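Local coordinates for probable enoyl-CoA hydratase/isomerase (Pseudomonas aeruginosa PAO1, PDB 5YLO), which probably acts on enoyl-CoA thioesters as a Delta3,Delta2-enoyl-CoA isomerase of the crotonase family, with a likely role in the breakdown of unsaturated fatty acids, at residues A119-F124 and S149-R154; L29-L34 and L68-A73. All blocks are in the same frame, centred on the assembly; numbering follows the deposited sequence.

Interaction 1 of 2, residues A119-F124 and S149-R154; sequences ALCCDF and SWHLPR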
loop_
_atom_site.group_PDB
_atom_site.type_symbol
_atom_site.label_atom_id
_atom_site.label_comp_id
_atom_site.label_asym_id
_atom_site.label_seq_id
_atom_site.Cartn_x
_atom_site.Cartn_y
_atom_site.Cartn_z
ATOM N N ALA A 119 -14.039 -0.504 -13.311
ATOM C CA ALA A 119 -12.668 -0.488 -13.811
ATOM C C ALA A 119 -11.673 -0.939 -12.748
ATOM O O ALA A 119 -10.646 -1.542 -13.077
ATOM C CB ALA A 119 -12.312 0.910 -14.317
ATOM N N LEU A 120 -11.961 -0.666 -11.473
ATOM C CA LEU A 120 -11.059 -1.061 -10.397
ATOM C C LEU A 120 -11.017 -2.569 -10.198
ATOM O O LEU A 120 -10.016 -3.088 -9.688
ATOM C CB LEU A 120 -11.465 -0.367 -9.098
ATOM C CG LEU A 120 -11.538 1.157 -9.196
ATOM C CD1 LEU A 120 -12.025 1.774 -7.892
ATOM C CD2 LEU A 120 -10.188 1.730 -9.604
ATOM N N CYS A 121 -12.073 -3.282 -10.589
ATOM C CA CYS A 121 -12.083 -4.737 -10.524
ATOM C C CYS A 121 -11.228 -5.379 -11.605
ATOM O O CYS A 121 -10.958 -6.583 -11.529
ATOM C CB CYS A 121 -13.517 -5.264 -10.625
ATOM S SG CYS A 121 -14.590 -4.779 -9.245
ATOM N N CYS A 122 -10.798 -4.612 -12.600
ATOM C CA CYS A 122 -9.909 -5.143 -13.616
ATOM C C CYS A 122 -8.465 -5.106 -13.125
ATOM O O CYS A 122 -8.102 -4.335 -12.232
ATOM C CB CYS A 122 -10.051 -4.353 -14.916
ATOM S SG CYS A 122 -11.712 -4.399 -15.626
ATOM N N ASP A 123 -7.638 -5.968 -13.718
ATOM C CA ASP A 123 -6.235 -6.038 -13.321
ATOM C C ASP A 123 -5.472 -4.799 -13.766
ATOM O O ASP A 123 -4.615 -4.292 -13.033
ATOM C CB ASP A 123 -5.587 -7.300 -13.894
ATOM C CG ASP A 123 -6.190 -8.568 -13.330
ATOM O OD1 ASP A 123 -6.614 -8.542 -12.155
ATOM O OD2 ASP A 123 -6.247 -9.584 -14.055
ATOM N N PHE A 124 -5.771 -4.293 -14.958
ATOM C CA PHE A 124 -5.055 -3.165 -15.524
ATOM C C PHE A 124 -6.041 -2.089 -15.948
ATOM O O PHE A 124 -7.209 -2.370 -16.229
ATOM C CB PHE A 124 -4.203 -3.602 -16.719
ATOM C CG PHE A 124 -3.221 -4.690 -16.393
ATOM C CD1 PHE A 124 -1.984 -4.383 -15.852
ATOM C CD2 PHE A 124 -3.535 -6.020 -16.623
ATOM C CE1 PHE A 124 -1.078 -5.381 -15.550
ATOM C CE2 PHE A 124 -2.630 -7.022 -16.323
ATOM C CZ PHE A 124 -1.400 -6.702 -15.786
ATOM N N SER A 149 -14.596 2.109 -1.259
ATOM C CA SER A 149 -13.906 2.085 0.026
ATOM C C SER A 149 -13.011 0.864 0.181
ATOM O O SER A 149 -12.168 0.836 1.083
ATOM C CB SER A 149 -14.919 2.129 1.170
ATOM O OG SER A 149 -15.671 0.930 1.216
ATOM N N TRP A 150 -13.173 -0.143 -0.674
ATOM C CA TRP A 150 -12.285 -1.295 -0.655
ATOM C C TRP A 150 -11.148 -1.151 -1.655
ATOM O O TRP A 150 -9.994 -1.438 -1.325
ATOM C CB TRP A 150 -13.076 -2.575 -0.939
ATOM C CG TRP A 150 -12.316 -3.838 -0.638
ATOM C CD1 TRP A 150 -12.325 -4.544 0.534
ATOM C CD2 TRP A 150 -11.439 -4.545 -1.524
ATOM N NE1 TRP A 150 -11.507 -5.643 0.431
ATOM C CE2 TRP A 150 -10.952 -5.667 -0.822
ATOM C CE3 TRP A 150 -11.019 -4.339 -2.841
ATOM C CZ2 TRP A 150 -10.066 -6.579 -1.394
ATOM C CZ3 TRP A 150 -10.138 -5.244 -3.407
ATOM C CH2 TRP A 150 -9.672 -6.351 -2.685
ATOM N N HIS A 151 -11.452 -0.689 -2.870
ATOM C CA HIS A 151 -10.434 -0.564 -3.909
ATOM C C HIS A 151 -9.540 0.648 -3.685
ATOM O O HIS A 151 -8.310 0.531 -3.698
ATOM C CB HIS A 151 -11.098 -0.469 -5.283
ATOM C CG HIS A 151 -11.611 -1.775 -5.801
ATOM N ND1 HIS A 151 -10.774 -2.801 -6.182
ATOM C CD2 HIS A 151 -12.872 -2.220 -6.013
ATOM C CE1 HIS A 151 -11.497 -3.824 -6.601
ATOM N NE2 HIS A 151 -12.773 -3.497 -6.507
ATOM N N LEU A 152 -10.146 1.821 -3.482
ATOM C CA LEU A 152 -9.391 3.072 -3.516
ATOM C C LEU A 152 -8.258 3.134 -2.499
ATOM O O LEU A 152 -7.147 3.546 -2.878
ATOM C CB LEU A 152 -10.350 4.256 -3.354
ATOM C CG LEU A 152 -11.303 4.508 -4.522
ATOM C CD1 LEU A 152 -12.156 5.739 -4.257
ATOM C CD2 LEU A 152 -10.520 4.655 -5.817
ATOM N N PRO A 153 -8.442 2.768 -1.225
ATOM C CA PRO A 153 -7.294 2.816 -0.302
ATOM C C PRO A 153 -6.178 1.858 -0.681
ATOM O O PRO A 153 -5.006 2.137 -0.395
ATOM C CB PRO A 153 -7.917 2.456 1.055
ATOM C CG PRO A 153 -9.137 1.674 0.710
ATOM C CD PRO A 153 -9.667 2.322 -0.533
ATOM N N ARG A 154 -6.508 0.736 -1.326
ATOM C CA ARG A 154 -5.483 -0.230 -1.708
ATOM C C ARG A 154 -4.659 0.256 -2.894
ATOM O O ARG A 154 -3.468 -0.060 -2.990
ATOM C CB ARG A 154 -6.133 -1.578 -2.017
ATOM C CG ARG A 154 -6.630 -2.313 -0.785
ATOM C CD ARG A 154 -7.464 -3.530 -1.144
ATOM N NE ARG A 154 -7.620 -4.411 0.009
ATOM C CZ ARG A 154 -8.544 -4.259 0.951
ATOM N NH1 ARG A 154 -9.416 -3.260 0.880
ATOM N NH2 ARG A 154 -8.599 -5.110 1.967
#
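H151 reaches from helix 146-156 of this crotonase fold to L120 and C121, near the C-terminal end of helix 114-120 and ahead of strand 124-128, and its imidazole illustrates how one ring can carry most of a contact between two helices, with one face turned to the partner. Its CB lies 3.6 Å from L120 CD1, the branch that also touches L152. With CG anti to the carbonyl carbon (chi1 -76°), the ring is carried past the leucine side chain, the two running in opposite directions. CG then comes under L120 CB, which sits over one face in a CH-pi contact, 3.8 Å from the ring centroid and 20° off the normal. W150, the preceding residue, brings CE3 over the opposite face, so the imidazole is held between an aliphatic carbon and an indole.

Farther out, ND1 makes a weak hydrogen bond to a bound glycerol, probably from the crystallisation liquor, while CE1 stands 3.5 Å from L120 O. At the far end H151 NE2 is 3.5 Å from C121 SG, and the sulfur approaches the ring obliquely.

The helix around this histidine also faces a second copy of the protein: L225 of the second subunit packs on H151, and W150 NE1 bonds to R223 O of that subunit. W150 has its own cover within the helix, since the R154 guanidinium lies over the indole, with W150 CE2 3.2 Å above the guanidinium plane. R154 NH1 helps fix that placement by donating to W150 O at 2.9 Å.

Beside the histidine, L152 also packs on helix 158-166, and its CD2 meets L120 CD1 at 3.9 Å.

Interaction 2 of 2, residues L29-L34 and L68-A73; sequences LDIPTL and LAEWAA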
loop_
_atom_site.group_PDB
_atom_site.type_symbol
_atom_site.label_atom_id
_atom_site.label_comp_id
_atom_site.label_asym_id
_atom_site.label_seq_id
_atom_site.Cartn_x
_atom_site.Cartn_y
_atom_site.Cartn_z
ATOM N N LEU A 29 -25.140 1.956 -15.676
ATOM C CA LEU A 29 -25.310 0.565 -15.269
ATOM C C LEU A 29 -26.748 0.321 -14.821
ATOM O O LEU A 29 -27.235 0.974 -13.891
ATOM C CB LEU A 29 -24.333 0.221 -14.144
ATOM C CG LEU A 29 -22.844 0.214 -14.495
ATOM C CD1 LEU A 29 -21.974 0.055 -13.250
ATOM C CD2 LEU A 29 -22.534 -0.876 -15.510
ATOM N N ASP A 30 -27.424 -0.617 -15.479
ATOM C CA ASP A 30 -28.726 -1.092 -15.046
ATOM C C ASP A 30 -28.680 -2.610 -14.968
ATOM O O ASP A 30 -27.703 -3.248 -15.374
ATOM C CB ASP A 30 -29.853 -0.624 -15.978
ATOM C CG ASP A 30 -29.584 -0.941 -17.440
ATOM O OD1 ASP A 30 -28.627 -1.681 -17.742
ATOM O OD2 ASP A 30 -30.354 -0.451 -18.293
ATOM N N ILE A 31 -29.749 -3.195 -14.426
ATOM C CA ILE A 31 -29.778 -4.651 -14.235
ATOM C C ILE A 31 -29.531 -5.398 -15.538
ATOM O O ILE A 31 -28.743 -6.361 -15.534
ATOM C CB ILE A 31 -31.068 -5.069 -13.518
ATOM C CG1 ILE A 31 -31.182 -4.333 -12.184
ATOM C CG2 ILE A 31 -31.054 -6.558 -13.238
ATOM C CD1 ILE A 31 -32.271 -4.851 -11.261
ATOM N N PRO A 32 -30.122 -5.025 -16.692
ATOM C CA PRO A 32 -29.779 -5.754 -17.927
ATOM C C PRO A 32 -28.299 -5.708 -18.263
ATOM O O PRO A 32 -27.738 -6.729 -18.674
ATOM C CB PRO A 32 -30.626 -5.055 -18.991
ATOM C CG PRO A 32 -31.775 -4.508 -18.258
ATOM C CD PRO A 32 -31.218 -4.063 -16.930
ATOM N N THR A 33 -27.653 -4.550 -18.109
ATOM C CA THR A 33 -26.219 -4.460 -18.363
ATOM C C THR A 33 -25.434 -5.278 -17.345
ATOM O O THR A 33 -24.541 -6.053 -17.711
ATOM C CB THR A 33 -25.773 -2.997 -18.333
ATOM O OG1 THR A 33 -26.755 -2.187 -18.991
ATOM C CG2 THR A 33 -24.439 -2.826 -19.039
ATOM N N LEU A 34 -25.758 -5.117 -16.059
ATOM C CA LEU A 34 -25.084 -5.877 -15.012
ATOM C C LEU A 34 -25.148 -7.370 -15.295
ATOM O O LEU A 34 -24.119 -8.050 -15.312
ATOM C CB LEU A 34 -25.701 -5.563 -13.648
ATOM C CG LEU A 34 -25.601 -4.121 -13.148
ATOM C CD1 LEU A 34 -26.391 -3.942 -11.860
ATOM C CD2 LEU A 34 -24.148 -3.714 -12.953
ATOM N N LEU A 68 -30.013 6.042 -12.902
ATOM C CA LEU A 68 -30.973 6.676 -12.005
ATOM C C LEU A 68 -32.396 6.574 -12.541
ATOM O O LEU A 68 -33.347 6.516 -11.754
ATOM C CB LEU A 68 -30.599 8.142 -11.775
ATOM C CG LEU A 68 -29.213 8.467 -11.205
ATOM C CD1 LEU A 68 -28.793 7.450 -10.146
ATOM C CD2 LEU A 68 -28.161 8.586 -12.308
ATOM N N ALA A 69 -32.562 6.548 -13.866
ATOM C CA ALA A 69 -33.898 6.439 -14.444
ATOM C C ALA A 69 -34.543 5.105 -14.087
ATOM O O ALA A 69 -35.726 5.048 -13.732
ATOM C CB ALA A 69 -33.829 6.618 -15.961
ATOM N N GLU A 70 -33.776 4.015 -14.181
ATOM C CA GLU A 70 -34.297 2.711 -13.787
ATOM C C GLU A 70 -34.636 2.679 -12.304
ATOM O O GLU A 70 -35.668 2.126 -11.904
ATOM C CB GLU A 70 -33.288 1.616 -14.124
ATOM C CG GLU A 70 -33.696 0.246 -13.624
ATOM C CD GLU A 70 -32.765 -0.844 -14.098
ATOM O OE1 GLU A 70 -31.803 -1.171 -13.370
ATOM O OE2 GLU A 70 -32.991 -1.369 -15.207
ATOM N N TRP A 71 -33.772 3.263 -11.472
ATOM C CA TRP A 71 -34.066 3.358 -10.047
ATOM C C TRP A 71 -35.299 4.214 -9.795
ATOM O O TRP A 71 -36.084 3.930 -8.884
ATOM C CB TRP A 71 -32.861 3.929 -9.302
ATOM C CG TRP A 71 -33.139 4.226 -7.864
ATOM C CD1 TRP A 71 -33.067 3.352 -6.821
ATOM C CD2 TRP A 71 -33.537 5.485 -7.309
ATOM N NE1 TRP A 71 -33.394 3.988 -5.648
ATOM C CE2 TRP A 71 -33.687 5.298 -5.919
ATOM C CE3 TRP A 71 -33.782 6.751 -7.849
ATOM C CZ2 TRP A 71 -34.069 6.330 -5.064
ATOM C CZ3 TRP A 71 -34.161 7.775 -6.997
ATOM C CH2 TRP A 71 -34.301 7.558 -5.620
ATOM N N ALA A 72 -35.483 5.272 -10.589
ATOM C CA ALA A 72 -36.644 6.137 -10.406
ATOM C C ALA A 72 -37.939 5.388 -10.686
ATOM O O ALA A 72 -38.915 5.527 -9.943
ATOM C CB ALA A 72 -36.531 7.370 -11.303
ATOM N N ALA A 73 -37.962 4.580 -11.750
ATOM C CA ALA A 73 -39.169 3.833 -12.091
ATOM C C ALA A 73 -39.565 2.877 -10.972
ATOM O O ALA A 73 -40.750 2.759 -10.636
ATOM C CB ALA A 73 -38.963 3.075 -13.402
#
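D30 and I31 meet E70 at the start of helix 31-46, a capped helix start that shows how a side chain from a second helix can take up a further backbone N-H beside the N-cap residue. In this crotonase fold the second helix is 68-76. D30 occupies the N-cap. Its CG stands between the backbone N and the carbonyl carbon (chi1 52°), which turns the carboxylate back over the first turn, where OD1 accepts from T33 N at 3.1 Å. Meanwhile D30 CB faces the E70 carboxylate, 3.3 Å from OE1, and the two side chains cross at about a right angle.

I31 follows with the direct link: its N donates to the syn lone pair of E70 OE1 at 3.1 Å, nearly straight at 166°. An extended chain, with E70 CG anti to its backbone N (chi1 174°), carries the carboxylate across to the start of the other helix. Y83 OH also bonds to OE1, giving that oxygen two partners.

Both acids lie near the helix N terminus, whose dipole would probably favour their negative charge. D30 OD2 and E70 OE2 are nevertheless 4.2 Å apart, and the salt bridge from R22 to D30 OD2 probably eases the repulsion.

P32, next along, slides past the glutamate in the opposite direction, its ring carbon CD 3.7 Å from E70 OE2.

How the interactions relate
Followed from the N terminus, the chain passes strands 7-12 and 15-20 before interaction 2, which brings helix 68-76 back to the start of helix 31-46 and closes a loop containing strand 52-56. Helix 85-97 and strand 103-107 come next. Interaction 1 then closes its own loop, between helix 114-120 and helix 146-156, around strands 124-128 and 132-134. The two loops neither nest nor cross but follow in series, with centres 23 Å apart and nearest atoms about 8 Å apart. Helix 85-97 bridges them: L34 packs on one part of it and C121 on another. Interaction 1 is buried and borders other subunits, whereas interaction 2 is partly buried and touched by none.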